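Local coordinates for protein HIRA (Homo sapiens, PDB 5YJE) that cooperates with ASF1A to promote replication-independent chromatin assembly, the crystallised chain being the C-terminal part of this histone chaperone subunit, at residues 41-46 and 95-100; 77-82 and 90-95; 102-107 and 141-146; 124-129 and 157-162; 133-138 and 145-150. One frame throughout, in Å; residues are numbered along the deposited sequence.

The five contacts lie in the beta-rich part of the chain, ahead of its C-terminal helices. Contact 2 belongs to the sheet ending with strand 86-92. It falls within the span of contact 1, which reaches the second sheet at strand 96-101; both use Arg-95. Contacts 3 and 4 follow and interleave, their centres about 10 Å apart. Contact 3 joins the second sheet to the third. Contact 4 joins the loop before 129-130 to the end of 153-158. Contact 5 shares Val-145 and Met-146 with contact 3, about 14 Å away between centres. Successive four-stranded sheets are consistent with the family's beta-propeller clan. Contacts 2 and 4 also touch the second subunit of the three-chain assembly.

Contact 1: 41-46 and 95-100; sequences LPIPSP and RILTAA
The guanidinium of Arg-95 is met at its edge, near its plane, by the ring of Pro-46. The closest pair there is Pro-46 CB and Arg-95 NH1, at 3.4 Å. Pro-46 CG also lies near this nitrogen, 3.7 Å from Arg-95 NH1. The arginine chain bends at chi2 and at chi3 (-75°) on its way there. Its charge is answered elsewhere: NH2 forms a salt bridge with Glu-111.

The second proline ring, Pro-44, lies against the other end of the contact. Its CG comes to 4.1 Å from Thr-98 CB, and the two side chains meet at a slant. Between the two prolines sits Leu-97, which is buried and carries the largest share of the contact. Its CD2 branch touches the connecting backbone, with Pro-44 O 3.6 Å from Leu-97 CD2. The same methyl faces Pro-46 CG at 4.2 Å. Its other branch, CD1, has a looser neighbour in Ile-43 CG2, at 4.3 Å.

Leu-97 and Thr-98 both face Ala-109 on strand 105-110, which makes a classic beta bulge near the start of strand 96-101. The proline-rich 41-46 passes over this bulged end in an irregular, largely exposed course. It is also tied to the following sheet, where Pro-42 O is hydrogen-bonded to Ser-136 OG.

No hydrogen bond joins 41-46 to 95-100. The contact is van der Waals packing of proline rings and leucine methyls, with the ring of Pro-46 set beside a charge that is paired outside it.

Contact 2: 77-82 and 90-95; sequences SRLKCN and TVLTSR
Leu-79 and Thr-90 lie side by side and point the same way from the beta hairpin of strands 74-83 and 86-92. They form an antiparallel hydrogen-bonded pair. Leu-79 CG is anti to the backbone N (chi1 164°), and the CD2 branch beyond it comes to 3.9 Å from Thr-90 CG2. Leu-92 stands on the same face two pairs further along, beyond Arg-78 and Val-91. Its CD1 methyl reaches back diagonally to Leu-79 CB, at 4.0 Å. This face looks toward the next sheet, where Leu-79 and Leu-92 both pack on Val-108.

Arg-78 and Val-91 form the non-hydrogen-bonded pair and point to the other face. Their side chains touch loosely. The guanidinium of Arg-78 makes a salt bridge with Glu-89, and Val-91 packs on Glu-271 of the second subunit.

Two pairs of backbone bonds hold the ladder. Leu-79 N to Thr-90 O is 2.9 Å and nearly straight at 179°, while Thr-90 N to Leu-79 O is more bent at 138°. Ser-77 and Leu-92 exchange the other pair. Ser-77 OG bonds to Glu-67 N, outside the hairpin. Within the ladder, Val-91 CA makes a CA-H...O contact with Ser-77 O at 3.2 Å.

Contact 3: 102-107 and 141-146; sequences SCDVVC and TGSYVM
Ser-102 sends its side chain across to the turn around Gly-142. Its CB rests near the peptide, 3.6 Å from Gly-142 N. From CB the hydroxyl takes the place between the backbone N and the carbonyl carbon (chi1 64°). At the tip, Ser-102 OG donates to Gly-142 O; the modelled 2.5 Å is too short for its exact length to be trusted. The donor is tilted 21° from the carbonyl plane. The same oxygen accepts two bonds from its own loop. Asp-104 N lies 3.1 Å from Ser-102 OG, an ST turn, and Val-105 N donates to it as well, completing an ST motif.

Gly-142 is in a type II' beta turn from Thr-141 to Tyr-144, at the positive-phi position that glycine commonly takes. This turn links strands 135-141 and 144-149. Ser-143 comes next and makes a weak hydrogen bond to the other loop, with its OG 3.3 Å from Asp-104 OD2.

Deeper in, the contact turns apolar. Val-105 CG2 meets Val-145 CG2 at 3.9 Å, the two side chains lying askew. The other Val-145 branch, CG1, touches Cys-107 SG at 3.8 Å. Cys-140 and Val-159 pack round this group.

The tips of two hairpins in successive sheets thus meet, with valines and a cysteine beneath. The two loop N-H groups and Gly-142 O together probably hold the Ser-102 hydroxyl in place.

Contact 4: 124-129 and 157-162; sequences RLLSPI and WDVHRQ
Leu-126, in the loop before strand 129-130, packs on Val-159 and Gln-162 in the turn that follows strand 153-158. Its two branches divide the work. CD1 meets Val-159, with Leu-126 CD1 4.0 Å from Val-159 CG1. CD2 lies against the stem of Gln-162, with Leu-126 CD2 3.7 Å from Gln-162 CG. That methyl is also near Gln-162 CD and NE2, so it touches the amide too. The glutamine chain runs extended beyond CG (chi2 175°), and the leucine crosses it at a slant.

At the strand end of the contact, Ile-129 and Trp-157 slide past each other in opposite directions. Ile-129 CG2 approaches the indole obliquely and stands 4.2 Å from Trp-157 CZ2.

The contact joins two successive four-stranded sheets, an arrangement consistent with the beta-propeller clan of this family. It sets the loop leading into the last strand of one against the end of the third strand of the next and the turn after it. Each side also has a bond within its own segment. Arg-124 NH1 donates to Leu-126 O at 3.1 Å, in the plane of both the guanidinium and the carbonyl. On the other side Asp-158 forms an Asx motif, with Arg-161 N 2.9 Å from Asp-158 OD1. The donor comes from above the carboxylate plane. Arg-161 NH1 also makes a salt bridge to Asp-158 OD2.

Both segments border the second subunit. Trp-157 NE1 is hydrogen-bonded to Leu-209 O of the second subunit, and Ser-127 OG to Thr-286 OG1 of the same chain. Ile-129 pairs in an antiparallel ladder with a strand of the second subunit, so the sheet continues across the interface.

Contact 5: 133-138 and 145-150; sequences SPISTL and VMALTA
Ala-147 is packed on by Ile-135 and Leu-138 in the buried part of this contact. Ile-135 CD1 is 3.8 Å from Ala-147 CB, and Leu-138 CD2 is 3.9 Å from the same methyl. Ile-135 starts out pointing away from strand 144-149. Its CG1 is anti to the backbone N (chi1 -167°), and CD1 then turns back to reach the alanine. All three side chains are buried, and Ile-135 and Leu-138 also pack on Ala-109 of the preceding sheet.

Thr-137 and Leu-148 stand on the other face, side by side and pointing the same way. Leu-148 is buried, and Thr-137 is the partly exposed member; its OG1 lies 3.6 Å from Leu-148 CB. Ser-133 and Pro-134 are partly exposed too. The side-chain packing of Pro-134 is loose, with its CD 4.3 Å from Ala-150 CB. The backbone still closes this end, with Ala-150 N donating to Pro-134 O at 2.8 Å.

The link between the two parts is Leu-148 O, which accepts two bonds. Ser-136 N is 2.8 Å from Leu-148 O, and Thr-137 N reaches the same oxygen at 3.2 Å. Both donors lie in the carbonyl plane. Leu-148 N returns a nearly straight bond to Thr-137 O (174°).

Two residues facing one, with the register shifted by one, make a classic beta bulge, here set in the antiparallel hairpin of strands 135-141 and 144-149.

Contact 1: 41-46 and 95-100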
# COMPACT_ATOMS: atom_id res chain seq x y z
N LEU B 41 -17.14 -12.26 -15.45
CA LEU B 41 -17.35 -11.20 -16.43
C LEU B 41 -16.95 -11.70 -17.81
O LEU B 41 -15.97 -12.46 -17.93
CB LEU B 41 -16.55 -9.95 -16.04
CG LEU B 41 -17.10 -9.28 -14.78
CD1 LEU B 41 -16.53 -7.89 -14.49
CD2 LEU B 41 -18.59 -9.19 -14.94
N PRO B 42 -17.68 -11.34 -18.86
CA PRO B 42 -17.42 -11.94 -20.18
C PRO B 42 -16.22 -11.30 -20.88
O PRO B 42 -15.95 -10.10 -20.75
CB PRO B 42 -18.72 -11.67 -20.95
CG PRO B 42 -19.22 -10.37 -20.36
CD PRO B 42 -18.81 -10.40 -18.89
N ILE B 43 -15.52 -12.12 -21.64
CA ILE B 43 -14.30 -11.72 -22.34
C ILE B 43 -14.66 -11.37 -23.78
O ILE B 43 -15.25 -12.21 -24.48
CB ILE B 43 -13.24 -12.83 -22.30
CG1 ILE B 43 -12.98 -13.25 -20.84
CG2 ILE B 43 -11.98 -12.34 -22.99
CD1 ILE B 43 -12.26 -14.58 -20.73
N PRO B 44 -14.27 -10.19 -24.28
CA PRO B 44 -14.60 -9.84 -25.67
C PRO B 44 -14.09 -10.90 -26.64
O PRO B 44 -13.02 -11.48 -26.47
CB PRO B 44 -13.89 -8.49 -25.87
CG PRO B 44 -13.59 -7.99 -24.48
CD PRO B 44 -13.35 -9.22 -23.67
N SER B 45 -14.91 -11.17 -27.66
CA SER B 45 -14.54 -12.15 -28.68
C SER B 45 -13.43 -11.60 -29.57
O SER B 45 -13.39 -10.40 -29.87
CB SER B 45 -15.75 -12.51 -29.54
OG SER B 45 -16.85 -12.89 -28.74
N PRO B 46 -12.49 -12.46 -29.98
CA PRO B 46 -11.56 -12.07 -31.05
C PRO B 46 -12.31 -11.68 -32.32
O PRO B 46 -13.20 -12.40 -32.77
CB PRO B 46 -10.71 -13.33 -31.27
CG PRO B 46 -10.82 -14.10 -29.99
CD PRO B 46 -12.20 -13.80 -29.45
N ARG B 95 -3.33 -10.19 -30.55
CA ARG B 95 -4.63 -9.66 -30.95
C ARG B 95 -5.20 -8.72 -29.89
O ARG B 95 -5.20 -9.02 -28.70
CB ARG B 95 -5.61 -10.81 -31.21
CG ARG B 95 -5.05 -11.84 -32.16
CD ARG B 95 -6.04 -12.26 -33.24
NE ARG B 95 -7.10 -13.15 -32.78
CZ ARG B 95 -6.90 -14.39 -32.36
NH1 ARG B 95 -7.93 -15.14 -31.99
NH2 ARG B 95 -5.67 -14.89 -32.29
N ILE B 96 -5.68 -7.56 -30.35
CA ILE B 96 -6.37 -6.61 -29.49
C ILE B 96 -7.83 -7.03 -29.34
O ILE B 96 -8.55 -7.17 -30.33
CB ILE B 96 -6.25 -5.19 -30.04
CG1 ILE B 96 -4.77 -4.80 -30.12
CG2 ILE B 96 -7.04 -4.20 -29.17
CD1 ILE B 96 -4.46 -3.65 -31.07
N LEU B 97 -8.26 -7.22 -28.08
CA LEU B 97 -9.61 -7.64 -27.73
C LEU B 97 -10.52 -6.45 -27.47
O LEU B 97 -11.66 -6.41 -27.95
CB LEU B 97 -9.58 -8.55 -26.50
CG LEU B 97 -8.94 -9.91 -26.70
CD1 LEU B 97 -8.83 -10.72 -25.38
CD2 LEU B 97 -9.74 -10.67 -27.78
N THR B 98 -10.06 -5.45 -26.70
CA THR B 98 -10.89 -4.26 -26.55
C THR B 98 -9.98 -3.07 -26.34
O THR B 98 -8.76 -3.21 -26.28
CB THR B 98 -11.93 -4.40 -25.40
OG1 THR B 98 -12.73 -3.22 -25.33
CG2 THR B 98 -11.28 -4.58 -24.01
N ALA B 99 -10.58 -1.90 -26.22
CA ALA B 99 -9.79 -0.68 -26.15
C ALA B 99 -10.61 0.41 -25.46
O ALA B 99 -11.84 0.34 -25.40
CB ALA B 99 -9.35 -0.23 -27.55
N ALA B 100 -9.91 1.41 -24.93
CA ALA B 100 -10.55 2.59 -24.35
C ALA B 100 -9.58 3.75 -24.48
O ALA B 100 -8.42 3.57 -24.84
CB ALA B 100 -10.97 2.35 -22.89

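Contact 2: 77-82 and 90-95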
# COMPACT_ATOMS: atom_id res chain seq x y z
N SER B 77 -0.68 -6.95 -35.03
CA SER B 77 -1.98 -6.33 -35.08
C SER B 77 -1.77 -4.82 -35.06
O SER B 77 -0.84 -4.33 -34.43
CB SER B 77 -2.87 -6.78 -33.91
OG SER B 77 -2.99 -8.20 -33.87
N ARG B 78 -2.65 -4.10 -35.75
CA ARG B 78 -2.55 -2.66 -35.86
C ARG B 78 -3.54 -1.99 -34.93
O ARG B 78 -4.69 -2.43 -34.79
CB ARG B 78 -2.82 -2.18 -37.29
CG ARG B 78 -1.82 -2.65 -38.30
CD ARG B 78 -2.19 -2.14 -39.70
NE ARG B 78 -2.00 -0.70 -39.82
CZ ARG B 78 -2.25 0.00 -40.92
NH1 ARG B 78 -2.72 -0.61 -42.00
NH2 ARG B 78 -2.05 1.31 -40.92
N LEU B 79 -3.09 -0.89 -34.33
CA LEU B 79 -3.92 0.03 -33.57
C LEU B 79 -3.78 1.40 -34.21
O LEU B 79 -2.66 1.90 -34.36
CB LEU B 79 -3.50 0.06 -32.09
CG LEU B 79 -3.99 1.22 -31.22
CD1 LEU B 79 -5.52 1.16 -31.07
CD2 LEU B 79 -3.29 1.21 -29.83
N LYS B 80 -4.91 1.99 -34.60
CA LYS B 80 -5.00 3.31 -35.20
C LYS B 80 -5.86 4.21 -34.32
O LYS B 80 -6.84 3.76 -33.71
CB LYS B 80 -5.61 3.26 -36.61
CG LYS B 80 -4.84 2.46 -37.64
N CYS B 81 -5.51 5.49 -34.27
CA CYS B 81 -6.22 6.46 -33.46
C CYS B 81 -6.44 7.73 -34.27
O CYS B 81 -5.49 8.25 -34.87
CB CYS B 81 -5.46 6.76 -32.17
SG CYS B 81 -6.29 7.91 -31.06
N ASN B 82 -7.68 8.21 -34.29
CA ASN B 82 -8.09 9.43 -34.98
C ASN B 82 -8.63 10.42 -33.96
O ASN B 82 -9.61 10.14 -33.27
CB ASN B 82 -9.15 9.12 -36.04
CG ASN B 82 -8.73 7.98 -36.96
OD1 ASN B 82 -8.15 8.21 -38.04
ND2 ASN B 82 -9.03 6.74 -36.55
N THR B 90 0.24 2.28 -34.57
CA THR B 90 1.27 1.48 -33.92
C THR B 90 0.88 0.03 -34.13
O THR B 90 -0.23 -0.27 -34.60
CB THR B 90 1.42 1.83 -32.42
OG1 THR B 90 2.63 1.28 -31.92
CG2 THR B 90 0.27 1.26 -31.54
N VAL B 91 1.81 -0.87 -33.79
CA VAL B 91 1.57 -2.30 -33.89
C VAL B 91 1.79 -2.96 -32.53
O VAL B 91 2.55 -2.48 -31.68
CB VAL B 91 2.47 -2.97 -34.95
CG1 VAL B 91 2.10 -2.48 -36.34
CG2 VAL B 91 3.91 -2.70 -34.66
N LEU B 92 1.10 -4.07 -32.34
CA LEU B 92 1.22 -4.91 -31.16
C LEU B 92 1.46 -6.33 -31.65
O LEU B 92 1.17 -6.65 -32.81
CB LEU B 92 -0.04 -4.83 -30.27
CG LEU B 92 -0.11 -3.46 -29.59
CD1 LEU B 92 -0.95 -2.48 -30.37
CD2 LEU B 92 -0.54 -3.55 -28.12
N THR B 93 2.00 -7.18 -30.78
CA THR B 93 2.35 -8.54 -31.16
C THR B 93 1.30 -9.56 -30.74
O THR B 93 1.57 -10.76 -30.81
CB THR B 93 3.73 -8.94 -30.59
OG1 THR B 93 3.73 -8.84 -29.16
CG2 THR B 93 4.83 -8.05 -31.15
N SER B 94 0.12 -9.13 -30.28
CA SER B 94 -0.98 -10.04 -30.01
C SER B 94 -2.29 -9.37 -30.39
O SER B 94 -2.37 -8.15 -30.55
CB SER B 94 -1.02 -10.53 -28.55
OG SER B 94 -0.96 -9.45 -27.65
N ARG B 95 -3.33 -10.19 -30.55
CA ARG B 95 -4.63 -9.66 -30.95
C ARG B 95 -5.20 -8.72 -29.89
O ARG B 95 -5.20 -9.02 -28.70
CB ARG B 95 -5.61 -10.81 -31.21
CG ARG B 95 -5.05 -11.84 -32.16
CD ARG B 95 -6.04 -12.26 -33.24
NE ARG B 95 -7.10 -13.15 -32.78
CZ ARG B 95 -6.90 -14.39 -32.36
NH1 ARG B 95 -7.93 -15.14 -31.99
NH2 ARG B 95 -5.67 -14.89 -32.29

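Contact 3: 102-107 and 141-146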
# COMPACT_ATOMS: atom_id res chain seq x y z
N SER B 102 -9.00 8.35 -23.52
CA SER B 102 -9.43 9.63 -22.99
C SER B 102 -8.72 10.74 -23.75
O SER B 102 -8.11 10.50 -24.79
CB SER B 102 -9.12 9.74 -21.49
OG SER B 102 -7.72 9.69 -21.25
N CYS B 103 -8.79 11.97 -23.24
CA CYS B 103 -7.98 13.03 -23.82
C CYS B 103 -6.49 12.80 -23.61
O CYS B 103 -5.68 13.46 -24.26
CB CYS B 103 -8.38 14.37 -23.21
SG CYS B 103 -8.18 14.40 -21.39
N ASP B 104 -6.11 11.89 -22.73
CA ASP B 104 -4.72 11.73 -22.33
C ASP B 104 -4.11 10.41 -22.77
O ASP B 104 -2.93 10.37 -23.10
CB ASP B 104 -4.59 11.84 -20.81
CG ASP B 104 -4.83 13.23 -20.32
OD1 ASP B 104 -4.65 14.18 -21.11
OD2 ASP B 104 -5.19 13.37 -19.13
N VAL B 105 -4.88 9.32 -22.76
CA VAL B 105 -4.32 8.01 -23.04
C VAL B 105 -5.24 7.26 -23.98
O VAL B 105 -6.42 7.57 -24.14
CB VAL B 105 -4.07 7.16 -21.77
CG1 VAL B 105 -3.43 7.99 -20.67
CG2 VAL B 105 -5.34 6.53 -21.32
N VAL B 106 -4.67 6.24 -24.61
CA VAL B 106 -5.41 5.21 -25.31
C VAL B 106 -4.84 3.90 -24.79
O VAL B 106 -3.62 3.74 -24.74
CB VAL B 106 -5.23 5.30 -26.84
CG1 VAL B 106 -5.78 4.06 -27.51
CG2 VAL B 106 -5.88 6.55 -27.40
N CYS B 107 -5.69 2.98 -24.40
CA CYS B 107 -5.16 1.71 -23.93
C CYS B 107 -5.90 0.59 -24.61
O CYS B 107 -7.04 0.74 -25.04
CB CYS B 107 -5.25 1.58 -22.41
SG CYS B 107 -6.86 1.98 -21.85
N THR B 141 -10.40 7.79 -17.79
CA THR B 141 -10.77 9.15 -17.47
C THR B 141 -9.46 9.86 -17.24
O THR B 141 -8.72 9.50 -16.32
CB THR B 141 -11.65 9.20 -16.21
OG1 THR B 141 -12.82 8.41 -16.39
CG2 THR B 141 -12.05 10.63 -15.88
N GLY B 142 -9.16 10.85 -18.07
CA GLY B 142 -7.84 11.46 -17.96
C GLY B 142 -6.75 10.41 -18.04
O GLY B 142 -6.74 9.55 -18.94
N SER B 143 -5.85 10.43 -17.08
CA SER B 143 -4.73 9.50 -17.06
C SER B 143 -5.00 8.26 -16.23
O SER B 143 -4.07 7.51 -15.92
CB SER B 143 -3.48 10.21 -16.54
OG SER B 143 -3.23 11.38 -17.30
N TYR B 144 -6.26 8.03 -15.83
CA TYR B 144 -6.64 6.86 -15.07
C TYR B 144 -7.14 5.77 -16.01
O TYR B 144 -8.01 6.03 -16.86
CB TYR B 144 -7.69 7.21 -14.02
CG TYR B 144 -7.18 8.13 -12.92
CD1 TYR B 144 -6.38 7.65 -11.88
CD2 TYR B 144 -7.49 9.49 -12.92
CE1 TYR B 144 -5.91 8.50 -10.86
CE2 TYR B 144 -7.01 10.35 -11.91
CZ TYR B 144 -6.23 9.85 -10.89
OH TYR B 144 -5.79 10.71 -9.90
N VAL B 145 -6.58 4.58 -15.87
CA VAL B 145 -6.97 3.41 -16.65
C VAL B 145 -7.53 2.39 -15.68
O VAL B 145 -6.89 2.07 -14.67
CB VAL B 145 -5.79 2.83 -17.45
CG1 VAL B 145 -6.22 1.55 -18.18
CG2 VAL B 145 -5.27 3.86 -18.45
N MET B 146 -8.71 1.88 -15.99
CA MET B 146 -9.40 0.91 -15.16
C MET B 146 -9.63 -0.36 -15.98
O MET B 146 -10.15 -0.30 -17.09
CB MET B 146 -10.73 1.47 -14.65
CG MET B 146 -11.52 0.48 -13.81
SD MET B 146 -13.00 1.17 -12.99
CE MET B 146 -14.13 1.52 -14.31

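Contact 4: 124-129 and 157-162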
# COMPACT_ATOMS: atom_id res chain seq x y z
N ARG B 124 3.97 4.34 -26.70
CA ARG B 124 3.80 3.42 -25.58
C ARG B 124 4.37 4.03 -24.32
O ARG B 124 5.53 4.43 -24.28
CB ARG B 124 4.51 2.10 -25.86
CG ARG B 124 4.69 1.31 -24.57
CD ARG B 124 5.30 -0.03 -24.79
NE ARG B 124 4.55 -0.88 -25.72
CZ ARG B 124 3.49 -1.62 -25.39
NH1 ARG B 124 3.03 -1.60 -24.14
NH2 ARG B 124 2.90 -2.38 -26.31
N LEU B 125 3.55 4.11 -23.27
CA LEU B 125 3.99 4.77 -22.05
C LEU B 125 4.60 3.81 -21.02
O LEU B 125 5.45 4.23 -20.24
CB LEU B 125 2.82 5.52 -21.42
CG LEU B 125 2.32 6.67 -22.28
CD1 LEU B 125 0.98 7.21 -21.77
CD2 LEU B 125 3.36 7.77 -22.31
N LEU B 126 4.17 2.55 -21.01
CA LEU B 126 4.62 1.57 -20.03
C LEU B 126 4.71 0.22 -20.70
O LEU B 126 4.06 -0.03 -21.71
CB LEU B 126 3.65 1.45 -18.83
CG LEU B 126 3.17 2.74 -18.19
CD1 LEU B 126 1.77 2.59 -17.59
CD2 LEU B 126 4.18 3.22 -17.17
N SER B 127 5.52 -0.65 -20.12
CA SER B 127 5.58 -2.04 -20.53
C SER B 127 4.21 -2.70 -20.49
O SER B 127 3.34 -2.28 -19.73
CB SER B 127 6.56 -2.79 -19.62
OG SER B 127 7.82 -2.18 -19.70
N PRO B 128 3.96 -3.72 -21.29
CA PRO B 128 2.67 -4.41 -21.22
C PRO B 128 2.47 -4.97 -19.82
O PRO B 128 3.38 -5.58 -19.24
CB PRO B 128 2.79 -5.51 -22.27
CG PRO B 128 3.87 -5.06 -23.19
CD PRO B 128 4.85 -4.30 -22.33
N ILE B 129 1.28 -4.72 -19.28
CA ILE B 129 0.91 -5.12 -17.93
C ILE B 129 0.23 -6.48 -17.99
O ILE B 129 -0.74 -6.66 -18.74
CB ILE B 129 -0.01 -4.07 -17.31
CG1 ILE B 129 0.78 -2.82 -16.98
CG2 ILE B 129 -0.83 -4.62 -16.10
CD1 ILE B 129 -0.11 -1.68 -16.58
N TRP B 157 -5.08 2.39 -12.48
CA TRP B 157 -3.73 2.93 -12.48
C TRP B 157 -3.78 4.38 -12.90
O TRP B 157 -4.56 4.76 -13.78
CB TRP B 157 -2.82 2.14 -13.41
CG TRP B 157 -2.62 0.72 -13.02
CD1 TRP B 157 -1.71 0.23 -12.13
CD2 TRP B 157 -3.32 -0.41 -13.56
NE1 TRP B 157 -1.81 -1.15 -12.06
CE2 TRP B 157 -2.79 -1.56 -12.93
CE3 TRP B 157 -4.33 -0.56 -14.51
CZ2 TRP B 157 -3.25 -2.84 -13.22
CZ3 TRP B 157 -4.79 -1.83 -14.80
CH2 TRP B 157 -4.25 -2.96 -14.16
N ASP B 158 -2.97 5.18 -12.24
CA ASP B 158 -2.67 6.54 -12.66
C ASP B 158 -1.46 6.41 -13.59
O ASP B 158 -0.33 6.28 -13.13
CB ASP B 158 -2.39 7.41 -11.44
CG ASP B 158 -2.04 8.85 -11.79
OD1 ASP B 158 -1.66 9.15 -12.94
OD2 ASP B 158 -2.11 9.69 -10.88
N VAL B 159 -1.69 6.42 -14.90
CA VAL B 159 -0.54 6.20 -15.78
C VAL B 159 0.34 7.44 -15.84
O VAL B 159 1.53 7.34 -16.15
CB VAL B 159 -0.93 5.76 -17.21
CG1 VAL B 159 -1.75 4.47 -17.16
CG2 VAL B 159 -1.67 6.85 -17.91
N HIS B 160 -0.20 8.62 -15.52
CA HIS B 160 0.64 9.81 -15.46
C HIS B 160 1.65 9.71 -14.32
O HIS B 160 2.85 9.87 -14.54
CB HIS B 160 -0.22 11.06 -15.29
CG HIS B 160 0.56 12.34 -15.36
ND1 HIS B 160 1.04 12.86 -16.54
CD2 HIS B 160 0.95 13.20 -14.38
CE1 HIS B 160 1.68 13.99 -16.29
NE2 HIS B 160 1.64 14.22 -14.99
N ARG B 161 1.18 9.43 -13.10
CA ARG B 161 2.10 9.21 -12.00
C ARG B 161 2.73 7.82 -12.03
O ARG B 161 3.75 7.60 -11.36
CB ARG B 161 1.41 9.43 -10.65
CG ARG B 161 0.90 10.85 -10.42
CD ARG B 161 0.30 11.00 -9.00
NE ARG B 161 -0.27 12.34 -8.75
CZ ARG B 161 -1.58 12.61 -8.64
NH1 ARG B 161 -2.49 11.64 -8.73
NH2 ARG B 161 -1.98 13.86 -8.41
N GLN B 162 2.17 6.89 -12.80
CA GLN B 162 2.66 5.51 -12.88
C GLN B 162 2.58 4.81 -11.52
O GLN B 162 3.46 4.05 -11.13
CB GLN B 162 4.08 5.44 -13.44
CG GLN B 162 4.22 6.04 -14.81
CD GLN B 162 5.66 6.05 -15.27
OE1 GLN B 162 6.56 5.60 -14.55
NE2 GLN B 162 5.89 6.55 -16.47

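Contact 5: 133-138 and 145-150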
# COMPACT_ATOMS: atom_id res chain seq x y z
N SER B 133 -6.23 -12.07 -14.91
CA SER B 133 -7.13 -12.89 -15.70
C SER B 133 -7.50 -12.09 -16.94
O SER B 133 -7.12 -10.92 -17.06
CB SER B 133 -8.38 -13.29 -14.87
OG SER B 133 -9.26 -12.21 -14.65
N PRO B 134 -8.20 -12.70 -17.92
CA PRO B 134 -8.48 -11.97 -19.17
C PRO B 134 -9.33 -10.74 -18.94
O PRO B 134 -10.14 -10.67 -18.01
CB PRO B 134 -9.22 -12.99 -20.05
CG PRO B 134 -8.80 -14.33 -19.53
CD PRO B 134 -8.60 -14.12 -18.02
N ILE B 135 -9.10 -9.74 -19.78
CA ILE B 135 -9.87 -8.51 -19.74
C ILE B 135 -11.36 -8.79 -19.97
O ILE B 135 -11.74 -9.75 -20.67
CB ILE B 135 -9.35 -7.51 -20.78
CG1 ILE B 135 -9.93 -6.11 -20.54
CG2 ILE B 135 -9.63 -8.05 -22.26
CD1 ILE B 135 -9.53 -5.48 -19.21
N SER B 136 -12.20 -7.95 -19.38
CA SER B 136 -13.61 -7.86 -19.74
C SER B 136 -13.94 -6.47 -20.28
O SER B 136 -14.39 -6.35 -21.41
CB SER B 136 -14.51 -8.21 -18.53
OG SER B 136 -15.87 -8.31 -18.93
N THR B 137 -13.67 -5.41 -19.52
CA THR B 137 -13.88 -4.06 -20.00
C THR B 137 -12.76 -3.14 -19.54
O THR B 137 -12.09 -3.37 -18.53
CB THR B 137 -15.23 -3.46 -19.52
OG1 THR B 137 -15.30 -3.52 -18.08
CG2 THR B 137 -16.43 -4.19 -20.17
N LEU B 138 -12.60 -2.06 -20.30
CA LEU B 138 -11.65 -0.99 -20.04
C LEU B 138 -12.39 0.33 -19.97
O LEU B 138 -13.34 0.56 -20.72
CB LEU B 138 -10.57 -0.90 -21.15
CG LEU B 138 -9.46 -1.94 -21.22
CD1 LEU B 138 -8.51 -1.71 -22.43
CD2 LEU B 138 -8.67 -1.95 -19.89
N VAL B 145 -6.58 4.58 -15.87
CA VAL B 145 -6.97 3.41 -16.65
C VAL B 145 -7.53 2.39 -15.68
O VAL B 145 -6.89 2.07 -14.67
CB VAL B 145 -5.79 2.83 -17.45
CG1 VAL B 145 -6.22 1.55 -18.18
CG2 VAL B 145 -5.27 3.86 -18.45
N MET B 146 -8.71 1.88 -15.99
CA MET B 146 -9.40 0.91 -15.16
C MET B 146 -9.63 -0.36 -15.98
O MET B 146 -10.15 -0.30 -17.09
CB MET B 146 -10.73 1.47 -14.65
CG MET B 146 -11.52 0.48 -13.81
SD MET B 146 -13.00 1.17 -12.99
CE MET B 146 -14.13 1.52 -14.31
N ALA B 147 -9.23 -1.50 -15.43
CA ALA B 147 -9.46 -2.79 -16.05
C ALA B 147 -10.34 -3.64 -15.14
O ALA B 147 -10.02 -3.82 -13.95
CB ALA B 147 -8.14 -3.49 -16.35
N LEU B 148 -11.44 -4.15 -15.68
CA LEU B 148 -12.29 -5.14 -15.03
C LEU B 148 -12.07 -6.49 -15.72
O LEU B 148 -12.29 -6.60 -16.93
CB LEU B 148 -13.77 -4.75 -15.12
CG LEU B 148 -14.50 -4.01 -13.98
CD1 LEU B 148 -14.12 -2.55 -13.89
CD2 LEU B 148 -16.00 -4.11 -14.19
N THR B 149 -11.68 -7.50 -14.96
CA THR B 149 -11.26 -8.77 -15.52
C THR B 149 -12.36 -9.83 -15.40
O THR B 149 -13.35 -9.68 -14.67
CB THR B 149 -9.98 -9.28 -14.86
OG1 THR B 149 -10.21 -9.55 -13.47
CG2 THR B 149 -8.85 -8.26 -15.00
N ALA B 150 -12.18 -10.91 -16.16
CA ALA B 150 -13.15 -12.01 -16.15
C ALA B 150 -13.37 -12.53 -14.74
O ALA B 150 -14.50 -12.86 -14.36
CB ALA B 150 -12.69 -13.17 -17.04